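Local coordinates for protein TetR family transcriptional regulator (Mycobacterium smegmatis, PDB 5XS9) that probably binds operator DNA through an N-terminal helix-turn-helix domain as a TetR-family regulator of biotin-related genes, at residues L3-V8 and W42-K47. Sequence-based numbering, arbitrary orientation.
Sequences LHKPDV and WHFANK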
ATOM      1  N   LEU A   3      -2.608  22.476 -27.293  1.00 84.42           N
ATOM      2  CA  LEU A   3      -2.880  21.336 -26.389  1.00 76.06           C
ATOM      3  C   LEU A   3      -3.998  21.600 -25.397  1.00 68.22           C
ATOM      4  O   LEU A   3      -3.901  22.538 -24.613  1.00 64.21           O
ATOM      5  CB  LEU A   3      -1.645  20.978 -25.572  1.00 77.49           C
ATOM      6  CG  LEU A   3      -0.664  19.951 -26.090  1.00 72.52           C
ATOM      7  CD1 LEU A   3       0.248  19.596 -24.926  1.00 67.26           C
ATOM      8  CD2 LEU A   3      -1.375  18.723 -26.650  1.00 72.28           C
ATOM      9  N   HIS A   4      -5.004  20.726 -25.395  1.00 58.45           N
ATOM     10  CA  HIS A   4      -6.120  20.798 -24.478  1.00 65.47           C
ATOM     11  C   HIS A   4      -5.821  19.842 -23.280  1.00 63.81           C
ATOM     12  O   HIS A   4      -5.586  18.654 -23.457  1.00 55.39           O
ATOM     13  CB  HIS A   4      -7.391  20.415 -25.260  1.00 71.97           C
ATOM     14  CG  HIS A   4      -8.681  20.687 -24.542  1.00 87.51           C
ATOM     15  ND1 HIS A   4      -8.945  21.874 -23.886  1.00 96.45           N
ATOM     16  CD2 HIS A   4      -9.798  19.925 -24.404  1.00 88.89           C
ATOM     17  CE1 HIS A   4     -10.160  21.820 -23.357  1.00 91.61           C
ATOM     18  NE2 HIS A   4     -10.700  20.652 -23.664  1.00 82.69           N
ATOM     19  N   LYS A   5      -5.818  20.382 -22.070  1.00 58.01           N
ATOM     20  CA  LYS A   5      -5.415  19.649 -20.853  1.00 59.48           C
ATOM     21  C   LYS A   5      -6.180  18.352 -20.654  1.00 57.96           C
ATOM     22  O   LYS A   5      -5.558  17.336 -20.400  1.00 58.81           O
ATOM     23  CB  LYS A   5      -5.485  20.534 -19.626  1.00 55.23           C
ATOM     24  CG  LYS A   5      -5.114  19.803 -18.358  1.00 62.67           C
ATOM     25  CD  LYS A   5      -4.837  20.805 -17.270  1.00 63.28           C
ATOM     26  CE  LYS A   5      -4.839  20.141 -15.922  1.00 70.81           C
ATOM     27  NZ  LYS A   5      -4.078  20.992 -14.976  1.00 71.68           N
ATOM     28  N   PRO A   6      -7.517  18.359 -20.823  1.00 64.36           N
ATOM     29  CA  PRO A   6      -8.222  17.089 -20.851  1.00 58.31           C
ATOM     30  C   PRO A   6      -7.689  16.015 -21.797  1.00 61.81           C
ATOM     31  O   PRO A   6      -7.666  14.813 -21.431  1.00 54.01           O
ATOM     32  CB  PRO A   6      -9.636  17.508 -21.244  1.00 66.02           C
ATOM     33  CG  PRO A   6      -9.814  18.828 -20.576  1.00 62.41           C
ATOM     34  CD  PRO A   6      -8.461  19.488 -20.633  1.00 63.34           C
ATOM     35  N   ASP A   7      -7.275  16.413 -22.996  1.00 60.77           N
ATOM     36  CA  ASP A   7      -6.668  15.467 -23.950  1.00 60.11           C
ATOM     37  C   ASP A   7      -5.333  14.948 -23.445  1.00 46.47           C
ATOM     38  O   ASP A   7      -4.982  13.825 -23.689  1.00 49.78           O
ATOM     39  CB  ASP A   7      -6.436  16.107 -25.349  1.00 66.54           C
ATOM     40  CG  ASP A   7      -7.737  16.443 -26.070  1.00 72.96           C
ATOM     41  OD1 ASP A   7      -8.653  15.597 -26.107  1.00 78.50           O
ATOM     42  OD2 ASP A   7      -7.837  17.550 -26.622  1.00 78.26           O
ATOM     43  N   VAL A   8      -4.561  15.812 -22.814  1.00 41.84           N
ATOM     44  CA  VAL A   8      -3.271  15.408 -22.286  1.00 45.01           C
ATOM     45  C   VAL A   8      -3.467  14.319 -21.204  1.00 45.75           C
ATOM     46  O   VAL A   8      -2.829  13.257 -21.251  1.00 44.35           O
ATOM     47  CB  VAL A   8      -2.497  16.617 -21.746  1.00 46.41           C
ATOM     48  CG1 VAL A   8      -1.214  16.180 -21.056  1.00 45.68           C
ATOM     49  CG2 VAL A   8      -2.189  17.568 -22.922  1.00 52.67           C
ATOM     50  N   TRP A  42       3.500  23.488 -19.978  1.00 46.91           N
ATOM     51  CA  TRP A  42       2.518  24.544 -19.878  1.00 57.77           C
ATOM     52  C   TRP A  42       1.340  24.037 -19.065  1.00 56.76           C
ATOM     53  O   TRP A  42       0.609  24.829 -18.550  1.00 51.21           O
ATOM     54  CB  TRP A  42       2.078  25.023 -21.286  1.00 53.32           C
ATOM     55  CG  TRP A  42       3.108  25.886 -21.905  1.00 62.32           C
ATOM     56  CD1 TRP A  42       4.092  25.494 -22.742  1.00 69.03           C
ATOM     57  CD2 TRP A  42       3.316  27.277 -21.665  1.00 63.59           C
ATOM     58  NE1 TRP A  42       4.907  26.554 -23.057  1.00 65.54           N
ATOM     59  CE2 TRP A  42       4.436  27.668 -22.426  1.00 67.32           C
ATOM     60  CE3 TRP A  42       2.654  28.237 -20.899  1.00 74.08           C
ATOM     61  CZ2 TRP A  42       4.925  28.972 -22.429  1.00 70.71           C
ATOM     62  CZ3 TRP A  42       3.133  29.550 -20.914  1.00 85.39           C
ATOM     63  CH2 TRP A  42       4.262  29.897 -21.680  1.00 75.24           C
ATOM     64  N   HIS A  43       1.184  22.722 -18.943  1.00 49.98           N
ATOM     65  CA  HIS A  43       0.067  22.138 -18.206  1.00 49.71           C
ATOM     66  C   HIS A  43       0.477  21.538 -16.900  1.00 51.44           C
ATOM     67  O   HIS A  43      -0.312  21.543 -15.998  1.00 47.27           O
ATOM     68  CB  HIS A  43      -0.572  21.070 -19.051  1.00 53.94           C
ATOM     69  CG  HIS A  43      -1.188  21.612 -20.279  1.00 59.37           C
ATOM     70  ND1 HIS A  43      -2.325  22.385 -20.242  1.00 67.72           N
ATOM     71  CD2 HIS A  43      -0.805  21.557 -21.571  1.00 63.66           C
ATOM     72  CE1 HIS A  43      -2.648  22.737 -21.470  1.00 63.77           C
ATOM     73  NE2 HIS A  43      -1.748  22.239 -22.295  1.00 67.34           N
ATOM     74  N   PHE A  44       1.694  20.980 -16.815  1.00 44.53           N
ATOM     75  CA  PHE A  44       2.206  20.419 -15.591  1.00 43.36           C
ATOM     76  C   PHE A  44       3.614  20.814 -15.410  1.00 40.93           C
ATOM     77  O   PHE A  44       4.393  20.719 -16.338  1.00 45.17           O
ATOM     78  CB  PHE A  44       2.138  18.910 -15.687  1.00 45.84           C
ATOM     79  CG  PHE A  44       0.772  18.393 -16.030  1.00 46.86           C
ATOM     80  CD1 PHE A  44      -0.262  18.501 -15.107  1.00 51.39           C
ATOM     81  CD2 PHE A  44       0.525  17.803 -17.255  1.00 50.84           C
ATOM     82  CE1 PHE A  44      -1.516  18.025 -15.409  1.00 50.25           C
ATOM     83  CE2 PHE A  44      -0.723  17.331 -17.552  1.00 48.34           C
ATOM     84  CZ  PHE A  44      -1.734  17.453 -16.629  1.00 50.15           C
ATOM     85  N   ALA A  45       3.964  21.238 -14.213  1.00 41.82           N
ATOM     86  CA  ALA A  45       5.315  21.629 -13.925  1.00 40.32           C
ATOM     87  C   ALA A  45       6.263  20.460 -13.810  1.00 48.48           C
ATOM     88  O   ALA A  45       7.466  20.648 -14.016  1.00 43.41           O
ATOM     89  CB  ALA A  45       5.388  22.487 -12.695  1.00 43.04           C
ATOM     90  N   ASN A  46       5.760  19.264 -13.512  1.00 44.03           N
ATOM     91  CA  ASN A  46       6.635  18.135 -13.229  1.00 42.28           C
ATOM     92  C   ASN A  46       5.841  16.868 -13.268  1.00 45.73           C
ATOM     93  O   ASN A  46       4.618  16.913 -13.392  1.00 39.50           O
ATOM     94  CB  ASN A  46       7.383  18.292 -11.900  1.00 47.16           C
ATOM     95  CG  ASN A  46       6.448  18.518 -10.720  1.00 50.80           C
ATOM     96  OD1 ASN A  46       5.427  17.847 -10.546  1.00 51.47           O
ATOM     97  ND2 ASN A  46       6.763  19.509  -9.941  1.00 49.94           N
ATOM     98  N   LYS A  47       6.532  15.732 -13.240  1.00 48.42           N
ATOM     99  CA  LYS A  47       5.845  14.456 -13.316  1.00 45.55           C
ATOM    100  C   LYS A  47       4.857  14.230 -12.147  1.00 42.15           C
ATOM    101  O   LYS A  47       3.814  13.619 -12.350  1.00 39.38           O
ATOM    102  CB  LYS A  47       6.812  13.292 -13.363  1.00 50.51           C
ATOM    103  CG  LYS A  47       6.057  11.949 -13.486  1.00 53.32           C
ATOM    104  CD  LYS A  47       6.690  10.850 -14.334  1.00 63.13           C
ATOM    105  CE  LYS A  47       7.539   9.915 -13.526  1.00 62.74           C
ATOM    106  NZ  LYS A  47       8.459  10.762 -12.724  1.00 67.30           N
TER
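His43 reaches from the loop between the helix-turn-helix and helix 47-58 to the start of helix 5-19, the first of the DNA-binding domain. Its CG is anti to the carbonyl carbon (chi1 -65°), which sends the imidazole toward Leu3 and Lys5. NE2 of His43 meets the backbone O of Leu3 at the ring edge, near its plane; the hydrogen bond is weak, 3.2 Å long and bent to 122°. A histidine suits this place because its ring carries an N-H donor at the rim and a flat face that CA of Lys5 can lie over. CB of Leu3 touches the same NE2 of His43 at 3.5 Å.

Phe44 follows, its buried ring lying between Val8 and the outer part of the Lys5 chain. Its flat ring can meet several helices at once, continuing to Met26, Leu50 and Ala53. Val8, short and branched, fits the buried place beside it, CG1 of Val8 touching the ring edge at CE2 of Phe44, 3.7 Å away. Lys5 suits the exposed side: its extended methylenes pass both rings.

With one bent hydrogen bond, the contact depends mainly on van der Waals packing of aliphatic groups against two rings; the nearby Lys5 amine would, if anything, disfavour a second proton on His43.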